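Local coordinates for protein LysR family transcriptional regulator (Vibrio vulnificus, PDB 5B7H) that probably acts as a DNA-binding transcriptional regulator of the LysR family, an OxyR-type protein linked to hydrogen peroxide, of which this chain is the regulatory domain, at residues Gln40-Leu45 with Ala212-Glu217; Leu18-Ile23 with Phe29-Leu34; Asn142-Thr147 with Val153-Asn158. The protein carries 1 engineered substitution. All coordinates share one frame; numbering follows the deposited sequence. Where two conformers were deposited one is given.

Contact 1: Gln40-Leu45 with Ala212-Glu217; sequences QRFPQL and AEVVSE
Arg41 and Glu217 meet edge to edge, their flat groups almost in one plane. The guanidinium and carboxylate planes are only 14° apart. Arg41 NH2 donates to Glu217 OE1 at 2.7 Å, with an N-H...O angle of 152°. The oxygen receives it on its syn lone pair, the side facing the other carboxylate oxygen. This is a salt bridge held by one hydrogen bond. The Arg41 chain is extended at chi2 but turns at chi3 (48°), and the bend carries the guanidinium to the carboxylate. Arg41 NH2 also pairs with Glu37, so two acids share one nitrogen.

Val214 comes at the same guanidinium from another side. Its CG2 methyl lies 3.6 Å above the guanidinium plane, displaced toward the rim. The same methyl touches the edge of the Phe42 ring, with Val214 CG2 3.6 Å from Phe42 CE2 and close to the ring plane. One methyl thus fills the angle between a charged plane and an aromatic edge. Arg41 CB covers part of one face of the Phe42 ring.

Phe42 is the first residue beyond helix 27-41 and opens a type I turn that leads into strand 45-51. Its side chain also packs on Met14. Helix 205-217 packs along the C-terminal half of helix 27-41, with Val214 on Leu34 and Glu37. On strand 81-95, Arg83 forms a salt bridge with Glu213.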
ATOM      1  N   GLN A  40      19.965   6.404  12.460  1.00 14.35           N
ATOM      2  CA  GLN A  40      21.244   7.054  12.687  1.00 18.64           C
ATOM      3  C   GLN A  40      21.180   8.041  13.846  1.00 23.17           C
ATOM      4  O   GLN A  40      22.037   8.022  14.748  1.00 23.53           O
ATOM      5  CB  GLN A  40      21.637   7.770  11.411  1.00 17.55           C
ATOM      6  CG  GLN A  40      23.001   8.452  11.602  1.00 25.63           C
ATOM      7  CD  GLN A  40      23.448   9.176  10.388  1.00 36.77           C
ATOM      8  OE1 GLN A  40      22.761  10.072   9.900  1.00 35.28           O
ATOM      9  NE2 GLN A  40      24.621   8.814   9.887  1.00 43.02           N
ATOM     10  N   ARG A  41      20.146   8.890  13.872  1.00 16.25           N
ATOM     11  CA  ARG A  41      20.129   9.998  14.812  1.00 18.87           C
ATOM     12  C   ARG A  41      19.638   9.591  16.194  1.00 17.13           C
ATOM     13  O   ARG A  41      20.064  10.188  17.204  1.00 18.31           O
ATOM     14  CB  ARG A  41      19.293  11.136  14.232  1.00 29.33           C
ATOM     15  CG  ARG A  41      19.950  11.745  12.995  1.00 41.21           C
ATOM     16  CD  ARG A  41      19.087  12.850  12.388  1.00 39.95           C
ATOM     17  NE  ARG A  41      18.616  13.794  13.398  1.00 44.96           N
ATOM     18  CZ  ARG A  41      17.816  14.826  13.138  1.00 41.48           C
ATOM     19  NH1 ARG A  41      17.444  15.646  14.125  1.00 42.19           N
ATOM     20  NH2 ARG A  41      17.380  15.024  11.900  1.00 33.20           N
ATOM     21  N   PHE A  42      18.751   8.607  16.275  1.00 17.95           N
ATOM     22  CA  PHE A  42      18.173   8.161  17.538  1.00 14.42           C
ATOM     23  C   PHE A  42      18.166   6.643  17.527  1.00 15.10           C
ATOM     24  O   PHE A  42      17.113   6.004  17.447  1.00 15.08           O
ATOM     25  CB  PHE A  42      16.760   8.723  17.723  1.00 15.93           C
ATOM     26  CG  PHE A  42      16.705  10.221  17.633  1.00 19.27           C
ATOM     27  CD1 PHE A  42      17.269  10.998  18.632  1.00 27.82           C
ATOM     28  CD2 PHE A  42      16.130  10.856  16.552  1.00 35.91           C
ATOM     29  CE1 PHE A  42      17.252  12.391  18.555  1.00 32.46           C
ATOM     30  CE2 PHE A  42      16.096  12.257  16.474  1.00 34.64           C
ATOM     31  CZ  PHE A  42      16.663  13.016  17.471  1.00 35.56           C
ATOM     32  N   PRO A  43      19.336   6.027  17.635  1.00 15.92           N
ATOM     33  CA  PRO A  43      19.445   4.594  17.360  1.00 17.53           C
ATOM     34  C   PRO A  43      18.804   3.711  18.406  1.00 16.06           C
ATOM     35  O   PRO A  43      18.658   2.505  18.143  1.00 19.93           O
ATOM     36  CB  PRO A  43      20.964   4.366  17.282  1.00 17.88           C
ATOM     37  CG  PRO A  43      21.555   5.524  18.013  1.00 22.39           C
ATOM     38  CD  PRO A  43      20.630   6.684  17.840  1.00 16.02           C
ATOM     39  N   GLN A  44      18.435   4.251  19.575  1.00 15.95           N
ATOM     40  CA  GLN A  44      17.743   3.494  20.616  1.00 17.89           C
ATOM     41  C   GLN A  44      16.234   3.681  20.587  1.00 22.10           C
ATOM     42  O   GLN A  44      15.548   3.227  21.510  1.00 24.32           O
ATOM     43  CB  GLN A  44      18.276   3.824  22.009  1.00 25.01           C
ATOM     44  CG  GLN A  44      19.493   2.994  22.380  1.00 37.48           C
ATOM     45  CD  GLN A  44      20.685   3.454  21.626  1.00 46.60           C
ATOM     46  OE1 GLN A  44      21.067   4.622  21.727  1.00 54.82           O
ATOM     47  NE2 GLN A  44      21.274   2.566  20.825  1.00 47.96           N
ATOM     48  N   LEU A  45      15.704   4.326  19.563  1.00 15.01           N
ATOM     49  CA  LEU A  45      14.267   4.478  19.410  1.00 16.04           C
ATOM     50  C   LEU A  45      13.720   3.365  18.531  1.00 16.31           C
ATOM     51  O   LEU A  45      14.145   3.217  17.374  1.00 16.44           O
ATOM     52  CB  LEU A  45      13.925   5.825  18.784  1.00 15.74           C
ATOM     53  CG  LEU A  45      12.436   6.174  18.734  1.00 19.60           C
ATOM     54  CD1 LEU A  45      11.792   6.171  20.130  1.00 20.81           C
ATOM     55  CD2 LEU A  45      12.303   7.523  18.093  1.00 20.80           C
ATOM     56  N   ALA A 212       8.770  15.633  15.628  1.00 11.22           N
ATOM     57  CA  ALA A 212       8.195  16.591  14.688  1.00 13.38           C
ATOM     58  C   ALA A 212       9.299  17.338  13.936  1.00 11.75           C
ATOM     59  O   ALA A 212       9.177  17.538  12.715  1.00 13.08           O
ATOM     60  CB  ALA A 212       7.310  17.601  15.452  1.00 12.15           C
ATOM     61  N   GLU A 213      10.395  17.691  14.633  1.00 13.23           N
ATOM     62  CA  GLU A 213      11.522  18.350  13.963  1.00 15.48           C
ATOM     63  C   GLU A 213      12.122  17.460  12.888  1.00 14.88           C
ATOM     64  O   GLU A 213      12.423  17.923  11.767  1.00 15.30           O
ATOM     65  CB  GLU A 213      12.602  18.699  14.982  1.00 23.30           C
ATOM     66  CG  GLU A 213      12.108  19.610  16.101  1.00 35.26           C
ATOM     67  CD  GLU A 213      11.719  20.987  15.608  1.00 52.62           C
ATOM     68  OE1 GLU A 213      12.041  21.329  14.444  1.00 57.88           O
ATOM     69  OE2 GLU A 213      11.085  21.730  16.393  1.00 54.67           O
ATOM     70  N   VAL A 214      12.293  16.172  13.207  1.00 12.67           N
ATOM     71  CA  VAL A 214      12.848  15.224  12.232  1.00 11.75           C
ATOM     72  C   VAL A 214      11.956  15.106  11.000  1.00 12.23           C
ATOM     73  O   VAL A 214      12.412  15.195   9.850  1.00 14.20           O
ATOM     74  CB  VAL A 214      13.042  13.845  12.897  1.00 14.73           C
ATOM     75  CG1 VAL A 214      13.462  12.839  11.832  1.00 14.25           C
ATOM     76  CG2 VAL A 214      14.117  13.910  13.981  1.00 16.71           C
ATOM     77  N   VAL A 215      10.647  14.965  11.214  1.00  9.53           N
ATOM     78  CA  VAL A 215       9.729  14.811  10.100  1.00  9.04           C
ATOM     79  C   VAL A 215       9.696  16.076   9.267  1.00 10.38           C
ATOM     80  O   VAL A 215       9.675  16.011   8.037  1.00 11.25           O
ATOM     81  CB  VAL A 215       8.330  14.440  10.625  1.00 11.79           C
ATOM     82  CG1 VAL A 215       7.309  14.422   9.479  1.00 13.08           C
ATOM     83  CG2 VAL A 215       8.395  13.097  11.316  1.00 11.67           C
ATOM     84  N   SER A 216       9.716  17.247   9.925  0.54 11.47           N
ATOM     85  CA  SER A 216       9.714  18.501   9.179  0.54 12.69           C
ATOM     86  C   SER A 216      10.884  18.572   8.198  0.54 16.59           C
ATOM     87  O   SER A 216      10.739  19.121   7.098  0.54 16.43           O
ATOM     88  CB  SER A 216       9.725  19.669  10.171  0.54 12.74           C
ATOM     89  OG  SER A 216      11.036  19.985  10.608  0.54 13.86           O
ATOM     90  N   GLU A 217      12.026  17.971   8.557  1.00 11.84           N
ATOM     91  CA  GLU A 217      13.186  17.997   7.659  1.00 15.68           C
ATOM     92  C   GLU A 217      13.037  17.055   6.459  1.00 17.16           C
ATOM     93  O   GLU A 217      13.758  17.218   5.464  1.00 18.96           O
ATOM     94  CB  GLU A 217      14.464  17.695   8.459  1.00 17.73           C
ATOM     95  CG  GLU A 217      14.815  18.773   9.489  1.00 30.74           C
ATOM     96  CD  GLU A 217      15.634  18.233  10.685  1.00 54.49           C
ATOM     97  OE1 GLU A 217      16.166  17.098  10.603  1.00 59.87           O
ATOM     98  OE2 GLU A 217      15.737  18.941  11.721  1.00 60.50           O
TER

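Contact 2: Leu18-Ile23 with Phe29-Leu34; sequences LKLGCI and FLLCDL
Leu20, Cys22, Leu31 and Leu34 meet with no flat group among them; the contact is made by methyls and one cysteine. Leu31 is central, because its two branches divide between two strand residues. Leu31 CD1 lies 3.9 Å from Cys22 CB and 4.2 Å from Cys22 SG. Leu31 CD2 reaches Leu20 CD2 at 4.1 Å. The side chains of Leu20 and Leu31 run past one another, pointing opposite ways. The other Leu20 methyl, CD1, is 4.5 Å from Leu34 CD2, a looser touch one helical turn further on. With Cys22 SG anti to the backbone N (chi1 -171°), both CB and SG can face the same Leu31 methyl.

All four residues are buried. The segments run roughly antiparallel, at 149°, with their axes 10.8 Å apart at the closest. Gln154 of the second subunit covers part of helix 27-41 at Leu31 and Cys32. Strand 16-22 and helix 27-41 are the first two elements of a beta-alpha-beta unit completed by strand 45-51. Strand 16-22 lies in the mixed sheet between strands 45-51 and 68-73. Leu20 also packs on Leu47 and Leu49, on Val68 and Ile70, and on Leu211 of helix 205-217.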
ATOM      1  N   LEU A  18       8.137   3.534  20.739  1.00 14.10           N
ATOM      2  CA  LEU A  18       7.045   4.434  20.414  1.00 14.26           C
ATOM      3  C   LEU A  18       6.116   3.703  19.455  1.00 12.89           C
ATOM      4  O   LEU A  18       6.612   3.090  18.505  1.00 13.75           O
ATOM      5  CB  LEU A  18       7.638   5.671  19.744  1.00 21.65           C
ATOM      6  CG  LEU A  18       6.882   6.964  19.700  1.00 27.12           C
ATOM      7  CD1 LEU A  18       6.635   7.384  21.141  1.00 21.13           C
ATOM      8  CD2 LEU A  18       7.754   7.975  18.968  1.00 31.38           C
ATOM      9  N   LYS A  19       4.798   3.748  19.713  1.00 10.42           N
ATOM     10  CA  LYS A  19       3.775   3.250  18.801  1.00  8.50           C
ATOM     11  C   LYS A  19       3.242   4.403  17.962  1.00  9.01           C
ATOM     12  O   LYS A  19       2.589   5.309  18.477  1.00 10.01           O
ATOM     13  CB  LYS A  19       2.641   2.500  19.528  1.00 11.89           C
ATOM     14  CG  LYS A  19       3.172   1.261  20.282  1.00 13.25           C
ATOM     15  CD  LYS A  19       2.144   0.683  21.218  1.00 20.87           C
ATOM     16  CE  LYS A  19       2.340  -0.798  21.444  1.00 24.48           C
ATOM     17  NZ  LYS A  19       1.265  -1.294  22.347  1.00 22.57           N
ATOM     18  N   LEU A  20       3.458   4.331  16.667  1.00  7.54           N
ATOM     19  CA  LEU A  20       3.128   5.442  15.775  1.00  7.37           C
ATOM     20  C   LEU A  20       2.156   4.950  14.714  1.00  6.82           C
ATOM     21  O   LEU A  20       2.406   3.926  14.077  1.00  7.87           O
ATOM     22  CB  LEU A  20       4.416   6.011  15.114  1.00  7.79           C
ATOM     23  CG  LEU A  20       4.198   7.201  14.180  1.00  9.05           C
ATOM     24  CD1 LEU A  20       5.485   8.107  14.255  1.00 12.88           C
ATOM     25  CD2 LEU A  20       3.950   6.759  12.749  1.00  8.11           C
ATOM     26  N   GLY A  21       1.074   5.693  14.503  1.00  8.37           N
ATOM     27  CA  GLY A  21       0.086   5.380  13.490  1.00  7.00           C
ATOM     28  C   GLY A  21       0.228   6.347  12.327  1.00  7.21           C
ATOM     29  O   GLY A  21       0.563   7.515  12.511  1.00  8.10           O
ATOM     30  N   CYS A  22      -0.098   5.873  11.139  1.00  6.76           N
ATOM     31  CA  CYS A  22       0.007   6.716   9.963  1.00  6.57           C
ATOM     32  C   CYS A  22      -0.973   6.252   8.893  1.00  7.39           C
ATOM     33  O   CYS A  22      -1.283   5.061   8.811  1.00  7.24           O
ATOM     34  CB  CYS A  22       1.449   6.617   9.451  1.00  8.17           C
ATOM     35  SG  CYS A  22       1.882   7.795   8.112  1.00  9.13           S
ATOM     36  N   ILE A  23      -1.492   7.196   8.107  1.00  7.20           N
ATOM     37  CA  ILE A  23      -2.503   6.901   7.077  1.00  8.50           C
ATOM     38  C   ILE A  23      -1.922   6.263   5.821  1.00  8.09           C
ATOM     39  O   ILE A  23      -0.728   6.432   5.498  1.00  7.43           O
ATOM     40  CB  ILE A  23      -3.318   8.155   6.699  1.00  8.13           C
ATOM     41  CG1 ILE A  23      -2.406   9.242   6.171  1.00  8.62           C
ATOM     42  CG2 ILE A  23      -4.113   8.632   7.955  1.00 10.14           C
ATOM     43  CD1 ILE A  23      -3.225  10.430   5.596  1.00  7.29           C
ATOM     44  N   PHE A  29       5.498   6.042   2.046  1.00  8.81           N
ATOM     45  CA  PHE A  29       6.454   6.975   1.456  1.00  8.69           C
ATOM     46  C   PHE A  29       7.293   7.588   2.573  1.00 10.30           C
ATOM     47  O   PHE A  29       8.455   7.204   2.766  1.00 13.91           O
ATOM     48  CB  PHE A  29       5.655   7.997   0.643  1.00  9.75           C
ATOM     49  CG  PHE A  29       4.544   7.349  -0.209  1.00 10.45           C
ATOM     50  CD1 PHE A  29       4.862   6.401  -1.198  1.00  9.70           C
ATOM     51  CD2 PHE A  29       3.218   7.650   0.028  1.00 11.49           C
ATOM     52  CE1 PHE A  29       3.866   5.798  -1.965  1.00 10.56           C
ATOM     53  CE2 PHE A  29       2.215   7.056  -0.722  1.00 13.37           C
ATOM     54  CZ  PHE A  29       2.537   6.115  -1.721  1.00 13.99           C
ATOM     55  N   LEU A  30       6.697   8.440   3.399  0.64  9.84           N
ATOM     56  CA  LEU A  30       7.455   9.201   4.380  0.64  9.53           C
ATOM     57  C   LEU A  30       8.114   8.326   5.432  0.64 10.37           C
ATOM     58  O   LEU A  30       9.201   8.666   5.930  0.64  9.87           O
ATOM     59  CB  LEU A  30       6.500  10.192   5.051  0.64 11.29           C
ATOM     60  CG  LEU A  30       6.989  11.001   6.235  0.64 11.23           C
ATOM     61  CD1 LEU A  30       8.079  11.978   5.792  0.64 18.54           C
ATOM     62  CD2 LEU A  30       5.789  11.787   6.852  0.64 14.57           C
ATOM     63  N   LEU A  31       7.472   7.213   5.839  1.00  8.27           N
ATOM     64  CA  LEU A  31       8.047   6.443   6.945  1.00  9.02           C
ATOM     65  C   LEU A  31       9.334   5.737   6.573  1.00  9.37           C
ATOM     66  O   LEU A  31      10.161   5.504   7.462  1.00  9.90           O
ATOM     67  CB  LEU A  31       7.029   5.438   7.501  1.00  8.10           C
ATOM     68  CG  LEU A  31       5.791   6.097   8.121  1.00 11.60           C
ATOM     69  CD1 LEU A  31       4.886   4.947   8.655  1.00  8.84           C
ATOM     70  CD2 LEU A  31       6.142   7.071   9.253  1.00 13.55           C
ATOM     71  N   CYS A  32       9.544   5.439   5.294  1.00  8.64           N
ATOM     72  CA  CYS A  32      10.815   4.862   4.886  1.00 12.22           C
ATOM     73  C   CYS A  32      11.933   5.833   5.233  1.00 11.32           C
ATOM     74  O   CYS A  32      12.964   5.449   5.813  1.00 11.84           O
ATOM     75  CB  CYS A  32      10.814   4.639   3.364  1.00 12.02           C
ATOM     76  SG  CYS A  32       9.673   3.365   2.764  1.00 15.30           S
ATOM     77  N   ASP A  33      11.716   7.120   4.900  1.00  9.96           N
ATOM     78  CA  ASP A  33      12.735   8.145   5.145  1.00 12.36           C
ATOM     79  C   ASP A  33      12.907   8.371   6.643  1.00 10.43           C
ATOM     80  O   ASP A  33      14.039   8.529   7.136  1.00 10.66           O
ATOM     81  CB  ASP A  33      12.303   9.482   4.507  1.00 12.75           C
ATOM     82  CG  ASP A  33      12.114   9.416   2.988  1.00 20.38           C
ATOM     83  OD1 ASP A  33      11.170  10.116   2.512  1.00 26.88           O
ATOM     84  OD2 ASP A  33      12.897   8.715   2.299  1.00 20.79           O
ATOM     85  N   LEU A  34      11.786   8.372   7.378  1.00  8.87           N
ATOM     86  CA  LEU A  34      11.841   8.558   8.823  1.00  8.29           C
ATOM     87  C   LEU A  34      12.676   7.469   9.484  1.00  9.28           C
ATOM     88  O   LEU A  34      13.524   7.758  10.331  1.00  9.61           O
ATOM     89  CB  LEU A  34      10.410   8.655   9.391  1.00  8.27           C
ATOM     90  CG  LEU A  34      10.384   8.831  10.915  1.00  9.80           C
ATOM     91  CD1 LEU A  34      11.074  10.101  11.390  1.00 14.92           C
ATOM     92  CD2 LEU A  34       8.869   8.799  11.400  1.00 11.53           C
TER

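Contact 3: Asn142-Thr147 with Val153-Asn158; sequences NPFSAT and VQMVAN
A sulfur-aromatic contact between Met155 and Phe144 is the unusual feature here. Met155 SD sits 5.1 Å from the centroid of the Phe144 ring, on a line 69° from the ring normal. The approach is oblique. The sulfur comes nearest to Phe144 CE1, at 4.0 Å, with CD1 only slightly further. The methionine chain runs nearly perpendicular to the Phe144 side chain. It bends about the CG-SD bond (chi3 -74°), which turns the methyl to the next inward-facing residue of the loop: Met155 CE lies 3.8 Å from Ala146 CB. One methionine therefore spans Phe144 and Ala146, while Ser145 between them points away.

The loop is shaped from within by Asn142. Its OD1 accepts from Phe144 N at 2.8 Å, nearly straight at 165°, in the carbonyl plane and on a lone pair. Asn142 ND2 is hydrogen-bonded to Glu114 O. Ala146 makes backbone hydrogen bonds with Leu118 and Glu120.

The second subunit closes over this region. Its Leu49 packs on Phe144 and its Leu47 on Met155. The local arrangement is an Asx turn beside a Met-aromatic contact, joining the loop before helix 149-157 to that helix at the dimer interface of a LysR-type regulatory domain.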
ATOM      1  N   ASN A 142     -15.679  10.126 -11.609  1.00 14.55           N
ATOM      2  CA  ASN A 142     -16.162   8.810 -11.991  1.00 15.89           C
ATOM      3  C   ASN A 142     -16.869   8.142 -10.811  1.00 15.75           C
ATOM      4  O   ASN A 142     -16.391   8.207  -9.673  1.00 17.17           O
ATOM      5  CB  ASN A 142     -14.984   7.918 -12.419  1.00 16.29           C
ATOM      6  CG  ASN A 142     -15.475   6.644 -13.124  1.00 19.41           C
ATOM      7  OD1 ASN A 142     -15.941   5.709 -12.461  1.00 18.98           O
ATOM      8  ND2 ASN A 142     -15.440   6.640 -14.468  1.00 19.20           N
ATOM      9  N   PRO A 143     -18.019   7.505 -11.038  1.00 17.64           N
ATOM     10  CA  PRO A 143     -18.738   6.887  -9.912  1.00 17.56           C
ATOM     11  C   PRO A 143     -18.076   5.650  -9.321  1.00 18.18           C
ATOM     12  O   PRO A 143     -18.469   5.253  -8.212  1.00 18.60           O
ATOM     13  CB  PRO A 143     -20.092   6.521 -10.515  1.00 19.25           C
ATOM     14  CG  PRO A 143     -19.845   6.457 -12.015  1.00 23.92           C
ATOM     15  CD  PRO A 143     -18.819   7.525 -12.277  1.00 19.03           C
ATOM     16  N   PHE A 144     -17.086   5.051  -9.972  1.00 15.23           N
ATOM     17  CA  PHE A 144     -16.390   3.909  -9.384  1.00 14.18           C
ATOM     18  C   PHE A 144     -15.262   4.448  -8.506  1.00 15.48           C
ATOM     19  O   PHE A 144     -14.289   5.027  -9.012  1.00 16.46           O
ATOM     20  CB  PHE A 144     -15.862   2.994 -10.478  1.00 15.73           C
ATOM     21  CG  PHE A 144     -15.160   1.782  -9.939  1.00 16.71           C
ATOM     22  CD1 PHE A 144     -13.772   1.779  -9.735  1.00 16.81           C
ATOM     23  CD2 PHE A 144     -15.909   0.668  -9.592  1.00 18.58           C
ATOM     24  CE1 PHE A 144     -13.167   0.634  -9.246  1.00 15.27           C
ATOM     25  CE2 PHE A 144     -15.297  -0.456  -9.093  1.00 19.34           C
ATOM     26  CZ  PHE A 144     -13.957  -0.464  -8.908  1.00 13.92           C
ATOM     27  N   SER A 145     -15.393   4.259  -7.199  1.00 14.19           N
ATOM     28  CA  SER A 145     -14.394   4.751  -6.269  1.00 13.61           C
ATOM     29  C   SER A 145     -13.260   3.757  -6.096  1.00 13.51           C
ATOM     30  O   SER A 145     -13.479   2.548  -5.995  1.00 15.47           O
ATOM     31  CB  SER A 145     -15.026   4.997  -4.910  1.00 16.07           C
ATOM     32  OG  SER A 145     -16.063   5.955  -5.031  1.00 19.05           O
ATOM     33  N   ALA A 146     -12.050   4.291  -6.012  1.00 12.55           N
ATOM     34  CA  ALA A 146     -10.867   3.491  -5.755  1.00 10.98           C
ATOM     35  C   ALA A 146     -10.723   3.206  -4.269  1.00 11.80           C
ATOM     36  O   ALA A 146     -11.253   3.917  -3.413  1.00 10.73           O
ATOM     37  CB  ALA A 146      -9.584   4.199  -6.251  1.00 15.03           C
ATOM     38  N   THR A 147     -10.016   2.127  -3.966  1.00 10.29           N
ATOM     39  CA  THR A 147      -9.831   1.707  -2.585  1.00  9.91           C
ATOM     40  C   THR A 147      -8.367   1.679  -2.138  1.00 11.16           C
ATOM     41  O   THR A 147      -8.104   1.382  -0.973  1.00 15.89           O
ATOM     42  CB  THR A 147     -10.521   0.353  -2.390  1.00 16.17           C
ATOM     43  OG1 THR A 147     -10.230  -0.430  -3.563  1.00 19.48           O
ATOM     44  CG2 THR A 147     -12.014   0.577  -2.389  1.00 14.14           C
ATOM     45  N   VAL A 153      -3.804   4.669  -9.158  1.00  7.20           N
ATOM     46  CA  VAL A 153      -2.815   5.037 -10.162  1.00  8.99           C
ATOM     47  C   VAL A 153      -2.788   4.017 -11.295  1.00  9.00           C
ATOM     48  O   VAL A 153      -2.624   4.383 -12.478  1.00  8.96           O
ATOM     49  CB  VAL A 153      -1.454   5.154  -9.465  1.00 10.81           C
ATOM     50  CG1 VAL A 153      -0.324   5.170 -10.537  1.00 14.34           C
ATOM     51  CG2 VAL A 153      -1.467   6.429  -8.580  1.00 12.78           C
ATOM     52  N   GLN A 154      -2.987   2.729 -10.977  1.00  7.98           N
ATOM     53  CA  GLN A 154      -3.029   1.719 -12.033  1.00  6.44           C
ATOM     54  C   GLN A 154      -4.208   1.944 -12.979  1.00  8.48           C
ATOM     55  O   GLN A 154      -4.071   1.742 -14.187  1.00  8.82           O
ATOM     56  CB  GLN A 154      -3.094   0.311 -11.445  1.00  8.65           C
ATOM     57  CG  GLN A 154      -1.771  -0.096 -10.761  1.00  7.20           C
ATOM     58  CD  GLN A 154      -1.941  -1.106  -9.640  1.00  8.29           C
ATOM     59  OE1 GLN A 154      -3.076  -1.484  -9.281  1.00  8.95           O
ATOM     60  NE2 GLN A 154      -0.832  -1.473  -9.028  1.00  8.25           N
ATOM     61  N   MET A 155      -5.370   2.347 -12.468  1.00  8.20           N
ATOM     62  CA  MET A 155      -6.482   2.660 -13.378  1.00  7.94           C
ATOM     63  C   MET A 155      -6.152   3.847 -14.278  1.00  7.33           C
ATOM     64  O   MET A 155      -6.483   3.839 -15.474  1.00  9.23           O
ATOM     65  CB  MET A 155      -7.784   2.931 -12.627  1.00  8.96           C
ATOM     66  CG  MET A 155      -8.351   1.666 -12.003  1.00  8.17           C
ATOM     67  SD  MET A 155      -9.973   1.879 -11.269  1.00 10.28           S
ATOM     68  CE  MET A 155      -9.579   2.788  -9.773  1.00 11.71           C
ATOM     69  N   VAL A 156      -5.470   4.864 -13.735  1.00  8.00           N
ATOM     70  CA  VAL A 156      -5.035   5.975 -14.582  1.00 10.14           C
ATOM     71  C   VAL A 156      -4.041   5.463 -15.610  1.00 10.11           C
ATOM     72  O   VAL A 156      -4.090   5.845 -16.789  1.00  9.75           O
ATOM     73  CB  VAL A 156      -4.462   7.099 -13.694  1.00 10.58           C
ATOM     74  CG1 VAL A 156      -3.799   8.195 -14.573  1.00 10.51           C
ATOM     75  CG2 VAL A 156      -5.590   7.728 -12.851  1.00 12.55           C
ATOM     76  N   ALA A 157      -3.101   4.599 -15.175  1.00  8.36           N
ATOM     77  CA  ALA A 157      -2.134   4.014 -16.119  1.00  7.80           C
ATOM     78  C   ALA A 157      -2.793   3.187 -17.213  1.00  8.74           C
ATOM     79  O   ALA A 157      -2.245   3.040 -18.307  1.00 10.54           O
ATOM     80  CB  ALA A 157      -1.067   3.205 -15.396  1.00  8.33           C
ATOM     81  N   ASN A 158      -3.954   2.588 -16.919  1.00  8.00           N
ATOM     82  CA  ASN A 158      -4.710   1.874 -17.950  1.00  8.83           C
ATOM     83  C   ASN A 158      -5.425   2.816 -18.922  1.00 10.11           C
ATOM     84  O   ASN A 158      -6.110   2.329 -19.846  1.00 11.79           O
ATOM     85  CB  ASN A 158      -5.741   0.995 -17.187  1.00  8.40           C
ATOM     86  CG  ASN A 158      -6.448  -0.052 -18.074  1.00 12.47           C
ATOM     87  OD1 ASN A 158      -5.850  -0.777 -18.939  1.00 15.29           O
ATOM     88  ND2 ASN A 158      -7.675  -0.215 -17.772  1.00 13.22           N
TER

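How the contacts relate
Contacts 1 and 2 are neighbours, with centres 11 Å apart, and both use helix 27-41. They touch directly, with Val214 CG1 3.7 Å from Leu34 CD1. Together they pack helices 27-41 and 205-217 against each other and the sheet. Contact 2 closes first along the chain. Contact 3 comes between the two segments of contact 1, on the opposite side of the chain's centre. Its centre is about 26 Å from that of contact 2 and about 35 Å from that of contact 1. This fits the two-lobed regulatory domain of LysR-type proteins. Contacts 2 and 3 both reach the second subunit, so the dimer sets the lobe of contact 2 in one chain against the lobe of contact 3 in the other.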